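Local structure of glycosyl hydrolases family 31 family protein (Aspergillus niger, 6DRU) at residues N6-R11 with G61-T66; E17-Q22 with F29-W34. The protein hydrolyses xyloglucan oligosaccharides, releasing alpha-xylose from the terminal glucose at their non-reducing end. All coordinates share one frame; numbering follows the deposited sequence.

Interaction 1: residues N6-R11 with G61-T66; sequences NSTGLR and GMSYDT. With NAG (2-acetamido-2-deoxy-beta-D-glucopyranose), chain L.
G9 and L10 meet Y64, D65 and T66 where strand 66-68 joins strand 10-14 by a parallel bridge, at one border of a mixed sheet in the N-terminal beta-sandwich region expected of a family 31 glycosidase. Backbone hydrogen bonds make the join. The carbonyl oxygen G9 O takes two successive amides: T66 N lies in the carbonyl plane at 3.2 Å from G9 O, whereas D65 N comes from above that plane at 2.8 Å from G9 O. Two residues on from G9, R11 N donates to T66 O (2.9 Å) in a nearly linear bond, and L10 CA adds a CA-H...O contact to the same T66 O. The backbone angles of G9 (phi 155°, psi 163°) call for glycine.

Before the bridge, the loop is held by polar side-chain contacts that are individually weak. The carboxylate of D65 reaches T8 with both oxygens: T8 OG1 donates to D65 OD1, and T8 N to D65 OD2 at 3.3 Å. The T8 and D65 side chains cross at about a right angle. The S63 hydroxyl turns elsewhere, with S63 OG hydrogen-bonded to H60 O.

N6 carries an N-linked glycan at the sequon N6-S7-T8: N6 ND2 is bonded to C1 of the N-acetylglucosamine.

The remaining contacts are apolar. On the bridge itself, L10 CD1 lies 3.8 Å from T66 CB. The R11 chain runs extended from CG to NE across the Y64 ring, crossing it obliquely, with the guanidinium plane turned 40° from the ring. R11 CD comes over the face near Y64 CZ, while R11 CB makes a CH-pi contact, 3.8 Å from the Y64 ring centroid and almost directly above it.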
ATOM      1  N   ASN A   6      -1.093 -32.574 -30.691  1.00 79.30           N
ATOM      2  CA  ASN A   6      -0.969 -33.870 -30.038  1.00 76.96           C
ATOM      3  C   ASN A   6      -0.958 -33.768 -28.520  1.00 80.21           C
ATOM      4  O   ASN A   6      -0.703 -34.769 -27.844  1.00 88.08           O
ATOM      5  CB  ASN A   6       0.299 -34.579 -30.516  1.00 74.08           C
ATOM      6  CG  ASN A   6       1.561 -33.849 -30.103  1.00 89.85           C
ATOM      7  OD1 ASN A   6       1.541 -32.650 -29.830  1.00 86.89           O
ATOM      8  ND2 ASN A   6       2.671 -34.576 -30.052  1.00105.48           N
ATOM      9  N   SER A   7      -1.224 -32.585 -27.974  1.00 78.85           N
ATOM     10  CA  SER A   7      -1.218 -32.372 -26.537  1.00 69.04           C
ATOM     11  C   SER A   7      -2.278 -31.336 -26.198  1.00 74.06           C
ATOM     12  O   SER A   7      -2.424 -30.335 -26.905  1.00 74.20           O
ATOM     13  CB  SER A   7       0.163 -31.909 -26.049  1.00 75.61           C
ATOM     14  OG  SER A   7       0.167 -31.667 -24.652  1.00 75.87           O
ATOM     15  N   THR A   8      -3.015 -31.582 -25.115  1.00 65.83           N
ATOM     16  CA  THR A   8      -4.047 -30.648 -24.682  1.00 68.59           C
ATOM     17  C   THR A   8      -3.480 -29.444 -23.945  1.00 65.15           C
ATOM     18  O   THR A   8      -4.223 -28.491 -23.686  1.00 69.50           O
ATOM     19  CB  THR A   8      -5.063 -31.359 -23.789  1.00 53.74           C
ATOM     20  OG1 THR A   8      -4.426 -31.775 -22.573  1.00 65.79           O
ATOM     21  CG2 THR A   8      -5.622 -32.579 -24.497  1.00 70.89           C
ATOM     22  N   GLY A   9      -2.201 -29.462 -23.607  1.00 56.71           N
ATOM     23  CA  GLY A   9      -1.583 -28.356 -22.909  1.00 64.16           C
ATOM     24  C   GLY A   9      -0.372 -28.805 -22.131  1.00 65.89           C
ATOM     25  O   GLY A   9      -0.162 -29.991 -21.868  1.00 56.24           O
ATOM     26  N   LEU A  10       0.445 -27.826 -21.753  1.00 63.82           N
ATOM     27  CA  LEU A  10       1.652 -28.065 -20.976  1.00 52.87           C
ATOM     28  C   LEU A  10       1.611 -27.181 -19.741  1.00 59.20           C
ATOM     29  O   LEU A  10       1.371 -25.975 -19.844  1.00 65.09           O
ATOM     30  CB  LEU A  10       2.909 -27.782 -21.808  1.00 50.07           C
ATOM     31  CG  LEU A  10       4.257 -27.778 -21.090  1.00 57.17           C
ATOM     32  CD1 LEU A  10       4.687 -29.194 -20.760  1.00 63.89           C
ATOM     33  CD2 LEU A  10       5.307 -27.088 -21.948  1.00 49.14           C
ATOM     34  N   ARG A  11       1.838 -27.781 -18.577  1.00 62.04           N
ATOM     35  CA  ARG A  11       1.832 -27.065 -17.309  1.00 59.01           C
ATOM     36  C   ARG A  11       3.236 -27.105 -16.727  1.00 60.66           C
ATOM     37  O   ARG A  11       3.743 -28.182 -16.393  1.00 65.24           O
ATOM     38  CB  ARG A  11       0.823 -27.670 -16.334  1.00 50.55           C
ATOM     39  CG  ARG A  11       1.001 -27.183 -14.907  1.00 61.52           C
ATOM     40  CD  ARG A  11       0.118 -27.934 -13.928  1.00 61.32           C
ATOM     41  NE  ARG A  11       0.177 -27.340 -12.596  1.00 80.96           N
ATOM     42  CZ  ARG A  11      -0.846 -26.739 -11.996  1.00 90.05           C
ATOM     43  NH1 ARG A  11      -2.023 -26.659 -12.603  1.00 74.22           N
ATOM     44  NH2 ARG A  11      -0.695 -26.224 -10.783  1.00 86.09           N
ATOM     45  N   GLY A  61     -10.721 -25.339 -20.704  1.00 70.01           N
ATOM     46  CA  GLY A  61     -10.627 -25.181 -19.266  1.00 53.70           C
ATOM     47  C   GLY A  61      -9.177 -25.141 -18.829  1.00 57.51           C
ATOM     48  O   GLY A  61      -8.318 -24.546 -19.487  1.00 65.46           O
ATOM     49  N   MET A  62      -8.895 -25.796 -17.704  1.00 64.58           N
ATOM     50  CA  MET A  62      -7.545 -25.895 -17.173  1.00 60.59           C
ATOM     51  C   MET A  62      -6.836 -27.178 -17.602  1.00 63.10           C
ATOM     52  O   MET A  62      -5.814 -27.539 -17.010  1.00 67.55           O
ATOM     53  CB  MET A  62      -7.582 -25.802 -15.645  1.00 61.13           C
ATOM     54  CG  MET A  62      -6.605 -24.804 -15.045  1.00 78.12           C
ATOM     55  SD  MET A  62      -7.119 -23.095 -15.300  1.00 72.16           S
ATOM     56  CE  MET A  62      -8.695 -23.086 -14.446  1.00 83.98           C
ATOM     57  N   SER A  63      -7.347 -27.864 -18.622  1.00 57.27           N
ATOM     58  CA  SER A  63      -6.842 -29.188 -18.961  1.00 59.59           C
ATOM     59  C   SER A  63      -5.462 -29.111 -19.605  1.00 60.84           C
ATOM     60  O   SER A  63      -5.161 -28.188 -20.367  1.00 68.28           O
ATOM     61  CB  SER A  63      -7.817 -29.899 -19.899  1.00 59.32           C
ATOM     62  OG  SER A  63      -7.829 -29.288 -21.179  1.00 70.32           O
ATOM     63  N   TYR A  64      -4.623 -30.095 -19.290  1.00 60.16           N
ATOM     64  CA  TYR A  64      -3.294 -30.197 -19.873  1.00 57.54           C
ATOM     65  C   TYR A  64      -2.888 -31.662 -19.931  1.00 55.33           C
ATOM     66  O   TYR A  64      -3.455 -32.514 -19.242  1.00 62.30           O
ATOM     67  CB  TYR A  64      -2.262 -29.380 -19.085  1.00 66.62           C
ATOM     68  CG  TYR A  64      -2.135 -29.778 -17.632  1.00 68.42           C
ATOM     69  CD1 TYR A  64      -2.966 -29.224 -16.666  1.00 68.45           C
ATOM     70  CD2 TYR A  64      -1.187 -30.709 -17.226  1.00 66.20           C
ATOM     71  CE1 TYR A  64      -2.855 -29.585 -15.336  1.00 71.26           C
ATOM     72  CE2 TYR A  64      -1.070 -31.076 -15.899  1.00 70.19           C
ATOM     73  CZ  TYR A  64      -1.907 -30.512 -14.959  1.00 70.68           C
ATOM     74  OH  TYR A  64      -1.794 -30.873 -13.636  1.00 68.06           O
ATOM     75  N   ASP A  65      -1.889 -31.943 -20.765  1.00 68.26           N
ATOM     76  CA  ASP A  65      -1.402 -33.297 -20.991  1.00 63.02           C
ATOM     77  C   ASP A  65      -0.077 -33.589 -20.314  1.00 64.63           C
ATOM     78  O   ASP A  65       0.148 -34.726 -19.895  1.00 60.37           O
ATOM     79  CB  ASP A  65      -1.242 -33.564 -22.494  1.00 63.55           C
ATOM     80  CG  ASP A  65      -2.402 -34.340 -23.080  1.00 91.82           C
ATOM     81  OD1 ASP A  65      -3.372 -34.611 -22.341  1.00109.97           O
ATOM     82  OD2 ASP A  65      -2.341 -34.685 -24.281  1.00 88.97           O
ATOM     83  N   THR A  66       0.798 -32.595 -20.193  1.00 66.51           N
ATOM     84  CA  THR A  66       2.155 -32.798 -19.710  1.00 62.17           C
ATOM     85  C   THR A  66       2.458 -31.803 -18.602  1.00 64.24           C
ATOM     86  O   THR A  66       2.112 -30.622 -18.702  1.00 71.40           O
ATOM     87  CB  THR A  66       3.176 -32.640 -20.849  1.00 61.88           C
ATOM     88  OG1 THR A  66       2.784 -33.456 -21.960  1.00 69.87           O
ATOM     89  CG2 THR A  66       4.568 -33.050 -20.391  1.00 61.91           C
TER
HETATM   90  C1  NAG L 827       4.106 -34.338 -29.978  1.00119.64           C
HETATM   91  C2  NAG L 827       4.995 -35.281 -29.195  1.00125.98           C
HETATM   92  C3  NAG L 827       6.218 -34.599 -28.705  1.00130.23           C
HETATM   93  C4  NAG L 827       6.923 -33.892 -29.842  1.00124.97           C
HETATM   94  C5  NAG L 827       5.957 -32.986 -30.574  1.00114.35           C
HETATM   95  C6  NAG L 827       6.650 -32.364 -31.767  1.00103.92           C
HETATM   96  C7  NAG L 827       3.566 -37.054 -28.254  1.00104.98           C
HETATM   97  C8  NAG L 827       2.796 -37.633 -27.088  1.00 98.75           C
HETATM   98  N2  NAG L 827       4.268 -35.829 -28.102  1.00112.80           N
HETATM   99  O3  NAG L 827       7.059 -35.543 -28.082  1.00128.74           O
HETATM  100  O4  NAG L 827       7.988 -33.122 -29.333  1.00110.76           O
HETATM  101  O5  NAG L 827       4.849 -33.737 -31.012  1.00118.33           O
HETATM  102  O6  NAG L 827       6.088 -31.098 -32.030  1.00 86.84           O
HETATM  103  O7  NAG L 827       3.582 -37.637 -29.320  1.00115.94           O

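Interaction 2: residues E17-Q22 with F29-W34; sequences ETILIQ and FRVRAW
T18 lies against W34, L20 against R32 and Q22 against R30 as the hydrogen-bonded pairs of an antiparallel beta hairpin, strands 17-23 and 28-35, in the middle of the N-terminal mixed sheet. Each of these pairs exchanges two backbone bonds, among them L20 N to R32 O at 2.7 Å and R30 N to Q22 O at 2.7 Å. The neighbouring strands 10-14 and 216-222 complete the pairing on the hairpin's outer edges.

The apolar packing falls mainly on the face bearing I19, I21, V31 and A33. I21 CG2 touches V31 CG2 (3.8 Å), and the I19 and V31 side chains lie side by side, I19 CG2 4.0 Å from V31 CG1. Strand 81-85 packs against this side through contacts of L83 with I21 and F29.

On the opposite face the aromatic contact belongs to W34. Its indole lies alongside T18, pointing the same way, with T18 CB over one face, offset toward the rim, and T18 CG2 3.6 Å from W34 CZ2.

Polar groups crowd the other end of that face. R30, salt-bridged to D217, and R32 lay their guanidinium groups over one another in an offset overlap; the like charges are probably eased by D217. The R32 chain bends at chi3 (-71°), which turns NE off the extended path. Water 1 accepts from R32 NE. Q22 NE2 bonds to S63 O, and R32 NH2 to G61 O. R32 NH2 also donates to Q22 OE1 at 2.7 Å; Q22 OE1 lies 16° out of the R32 guanidinium plane, and the N-H...O angle of 139° shows a bent bond.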
ATOM      1  N   GLU A  17       5.879 -20.080  -9.509  1.00 54.49           N
ATOM      2  CA  GLU A  17       4.961 -19.669 -10.561  1.00 62.32           C
ATOM      3  C   GLU A  17       4.612 -20.853 -11.453  1.00 61.35           C
ATOM      4  O   GLU A  17       5.466 -21.689 -11.764  1.00 51.47           O
ATOM      5  CB  GLU A  17       5.546 -18.524 -11.398  1.00 59.96           C
ATOM      6  CG  GLU A  17       6.709 -18.901 -12.299  1.00 64.54           C
ATOM      7  CD  GLU A  17       6.942 -17.894 -13.411  1.00 73.22           C
ATOM      8  OE1 GLU A  17       5.991 -17.165 -13.769  1.00 60.40           O
ATOM      9  OE2 GLU A  17       8.079 -17.832 -13.925  1.00 68.42           O
ATOM     10  N   THR A  18       3.342 -20.930 -11.841  1.00 59.66           N
ATOM     11  CA  THR A  18       2.836 -21.976 -12.719  1.00 64.70           C
ATOM     12  C   THR A  18       2.437 -21.357 -14.050  1.00 62.07           C
ATOM     13  O   THR A  18       1.722 -20.351 -14.076  1.00 63.44           O
ATOM     14  CB  THR A  18       1.637 -22.687 -12.088  1.00 58.27           C
ATOM     15  OG1 THR A  18       2.005 -23.198 -10.800  1.00 69.55           O
ATOM     16  CG2 THR A  18       1.176 -23.838 -12.968  1.00 64.30           C
ATOM     17  N   ILE A  19       2.889 -21.958 -15.148  1.00 57.97           N
ATOM     18  CA  ILE A  19       2.573 -21.489 -16.494  1.00 61.18           C
ATOM     19  C   ILE A  19       1.833 -22.603 -17.220  1.00 60.73           C
ATOM     20  O   ILE A  19       2.353 -23.717 -17.357  1.00 66.41           O
ATOM     21  CB  ILE A  19       3.827 -21.072 -17.280  1.00 49.78           C
ATOM     22  CG1 ILE A  19       4.628 -20.010 -16.520  1.00 51.10           C
ATOM     23  CG2 ILE A  19       3.437 -20.557 -18.655  1.00 48.76           C
ATOM     24  CD1 ILE A  19       5.782 -20.570 -15.717  1.00 55.64           C
ATOM     25  N   LEU A  20       0.621 -22.302 -17.686  1.00 48.20           N
ATOM     26  CA  LEU A  20      -0.220 -23.261 -18.394  1.00 52.30           C
ATOM     27  C   LEU A  20      -0.392 -22.785 -19.832  1.00 57.56           C
ATOM     28  O   LEU A  20      -1.091 -21.799 -20.086  1.00 59.10           O
ATOM     29  CB  LEU A  20      -1.571 -23.416 -17.699  1.00 49.80           C
ATOM     30  CG  LEU A  20      -2.606 -24.292 -18.406  1.00 51.81           C
ATOM     31  CD1 LEU A  20      -2.112 -25.725 -18.507  1.00 52.31           C
ATOM     32  CD2 LEU A  20      -3.946 -24.232 -17.688  1.00 46.72           C
ATOM     33  N   ILE A  21       0.249 -23.483 -20.767  1.00 51.26           N
ATOM     34  CA  ILE A  21       0.176 -23.166 -22.188  1.00 57.21           C
ATOM     35  C   ILE A  21      -0.694 -24.221 -22.858  1.00 59.36           C
ATOM     36  O   ILE A  21      -0.416 -25.422 -22.753  1.00 61.74           O
ATOM     37  CB  ILE A  21       1.570 -23.118 -22.831  1.00 63.83           C
ATOM     38  CG1 ILE A  21       2.527 -22.292 -21.971  1.00 57.96           C
ATOM     39  CG2 ILE A  21       1.486 -22.542 -24.235  1.00 50.87           C
ATOM     40  CD1 ILE A  21       3.814 -23.015 -21.641  1.00 48.64           C
ATOM     41  N   GLN A  22      -1.745 -23.777 -23.545  1.00 59.14           N
ATOM     42  CA  GLN A  22      -2.659 -24.685 -24.217  1.00 61.31           C
ATOM     43  C   GLN A  22      -2.856 -24.263 -25.666  1.00 66.77           C
ATOM     44  O   GLN A  22      -2.895 -23.063 -25.966  1.00 64.88           O
ATOM     45  CB  GLN A  22      -4.025 -24.716 -23.517  1.00 60.49           C
ATOM     46  CG  GLN A  22      -3.959 -24.888 -22.014  1.00 56.90           C
ATOM     47  CD  GLN A  22      -5.295 -24.632 -21.347  1.00 62.13           C
ATOM     48  OE1 GLN A  22      -5.782 -23.502 -21.322  1.00 60.13           O
ATOM     49  NE2 GLN A  22      -5.899 -25.685 -20.809  1.00 68.97           N
ATOM     50  N   PHE A  29      -2.096 -20.275 -29.440  1.00 59.42           N
ATOM     51  CA  PHE A  29      -1.756 -20.767 -28.112  1.00 62.39           C
ATOM     52  C   PHE A  29      -2.306 -19.808 -27.067  1.00 59.95           C
ATOM     53  O   PHE A  29      -2.315 -18.590 -27.273  1.00 59.77           O
ATOM     54  CB  PHE A  29      -0.242 -20.918 -27.932  1.00 50.42           C
ATOM     55  CG  PHE A  29       0.308 -22.201 -28.486  1.00 61.82           C
ATOM     56  CD1 PHE A  29      -0.133 -23.421 -28.004  1.00 62.55           C
ATOM     57  CD2 PHE A  29       1.269 -22.186 -29.482  1.00 68.65           C
ATOM     58  CE1 PHE A  29       0.371 -24.607 -28.510  1.00 61.61           C
ATOM     59  CE2 PHE A  29       1.779 -23.366 -29.991  1.00 63.14           C
ATOM     60  CZ  PHE A  29       1.328 -24.578 -29.503  1.00 60.86           C
ATOM     61  N   ARG A  30      -2.772 -20.360 -25.951  1.00 60.90           N
ATOM     62  CA  ARG A  30      -3.221 -19.576 -24.809  1.00 58.17           C
ATOM     63  C   ARG A  30      -2.281 -19.821 -23.638  1.00 59.54           C
ATOM     64  O   ARG A  30      -2.026 -20.974 -23.274  1.00 61.02           O
ATOM     65  CB  ARG A  30      -4.656 -19.932 -24.419  1.00 57.51           C
ATOM     66  CG  ARG A  30      -5.189 -19.090 -23.274  1.00 57.81           C
ATOM     67  CD  ARG A  30      -6.557 -19.559 -22.818  1.00 55.19           C
ATOM     68  NE  ARG A  30      -7.179 -18.585 -21.928  1.00 62.65           N
ATOM     69  CZ  ARG A  30      -8.298 -18.804 -21.246  1.00 67.22           C
ATOM     70  NH1 ARG A  30      -8.922 -19.970 -21.345  1.00 61.62           N
ATOM     71  NH2 ARG A  30      -8.792 -17.855 -20.460  1.00 60.62           N
ATOM     72  N   VAL A  31      -1.769 -18.742 -23.053  1.00 49.60           N
ATOM     73  CA  VAL A  31      -0.795 -18.814 -21.970  1.00 54.06           C
ATOM     74  C   VAL A  31      -1.390 -18.158 -20.733  1.00 53.47           C
ATOM     75  O   VAL A  31      -1.902 -17.035 -20.804  1.00 54.72           O
ATOM     76  CB  VAL A  31       0.536 -18.144 -22.358  1.00 46.78           C
ATOM     77  CG1 VAL A  31       1.490 -18.134 -21.176  1.00 46.07           C
ATOM     78  CG2 VAL A  31       1.161 -18.861 -23.537  1.00 54.58           C
ATOM     79  N   ARG A  32      -1.326 -18.864 -19.606  1.00 50.64           N
ATOM     80  CA  ARG A  32      -1.756 -18.343 -18.316  1.00 61.02           C
ATOM     81  C   ARG A  32      -0.684 -18.632 -17.276  1.00 54.62           C
ATOM     82  O   ARG A  32      -0.105 -19.722 -17.257  1.00 58.22           O
ATOM     83  CB  ARG A  32      -3.101 -18.947 -17.888  1.00 45.92           C
ATOM     84  CG  ARG A  32      -4.296 -18.259 -18.529  1.00 53.57           C
ATOM     85  CD  ARG A  32      -5.614 -18.903 -18.137  1.00 55.44           C
ATOM     86  NE  ARG A  32      -5.785 -20.216 -18.749  1.00 58.31           N
ATOM     87  CZ  ARG A  32      -6.904 -20.931 -18.681  1.00 59.86           C
ATOM     88  NH1 ARG A  32      -7.958 -20.458 -18.029  1.00 55.00           N
ATOM     89  NH2 ARG A  32      -6.971 -22.118 -19.268  1.00 65.14           N
ATOM     90  N   ALA A  33      -0.420 -17.649 -16.417  1.00 46.87           N
ATOM     91  CA  ALA A  33       0.626 -17.761 -15.412  1.00 54.73           C
ATOM     92  C   ALA A  33       0.173 -17.096 -14.121  1.00 57.94           C
ATOM     93  O   ALA A  33      -0.515 -16.071 -14.151  1.00 57.72           O
ATOM     94  CB  ALA A  33       1.937 -17.127 -15.897  1.00 50.74           C
ATOM     95  N   TRP A  34       0.568 -17.684 -12.988  1.00 55.49           N
ATOM     96  CA  TRP A  34       0.208 -17.155 -11.680  1.00 52.30           C
ATOM     97  C   TRP A  34       1.245 -17.561 -10.643  1.00 53.76           C
ATOM     98  O   TRP A  34       1.751 -18.691 -10.695  1.00 57.59           O
ATOM     99  CB  TRP A  34      -1.177 -17.640 -11.238  1.00 56.24           C
ATOM    100  CG  TRP A  34      -1.296 -19.133 -11.090  1.00 59.76           C
ATOM    101  CD1 TRP A  34      -1.033 -19.869  -9.971  1.00 64.26           C
ATOM    102  CD2 TRP A  34      -1.724 -20.065 -12.090  1.00 64.57           C
ATOM    103  NE1 TRP A  34      -1.265 -21.201 -10.214  1.00 61.87           N
ATOM    104  CE2 TRP A  34      -1.690 -21.348 -11.508  1.00 59.75           C
ATOM    105  CE3 TRP A  34      -2.129 -19.940 -13.423  1.00 63.36           C
ATOM    106  CZ2 TRP A  34      -2.047 -22.496 -12.211  1.00 66.67           C
ATOM    107  CZ3 TRP A  34      -2.482 -21.083 -14.120  1.00 64.29           C
ATOM    108  CH2 TRP A  34      -2.438 -22.344 -13.511  1.00 63.37           C
TER
HETATM  109  O   HOH W   1      -4.061 -20.960 -20.724  1.00 59.03           O
HETATM  110  O   HOH W   2      -8.412 -22.364 -21.816  1.00 58.10           O

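From the N terminus, the chain passes the glycosylated N6 and enters strand 10-14, turns back into strand 17-23, and turns again into strand 28-35; interaction 2 closes this short hairpin loop. A longer excursion then returns through 61-66 to the beginning of strand 10-14, so interaction 1 closes the larger loop and interaction 2 is nested within it. Both belong to one sheet, in the order 66-68, 10-14, 17-23, 28-35, with their centres about 10 Å apart. They meet directly: L10 N probably bonds to I21 O between neighbouring strands, while Q22 NE2 probably donates to S63 O, tying the returning loop to the hairpin.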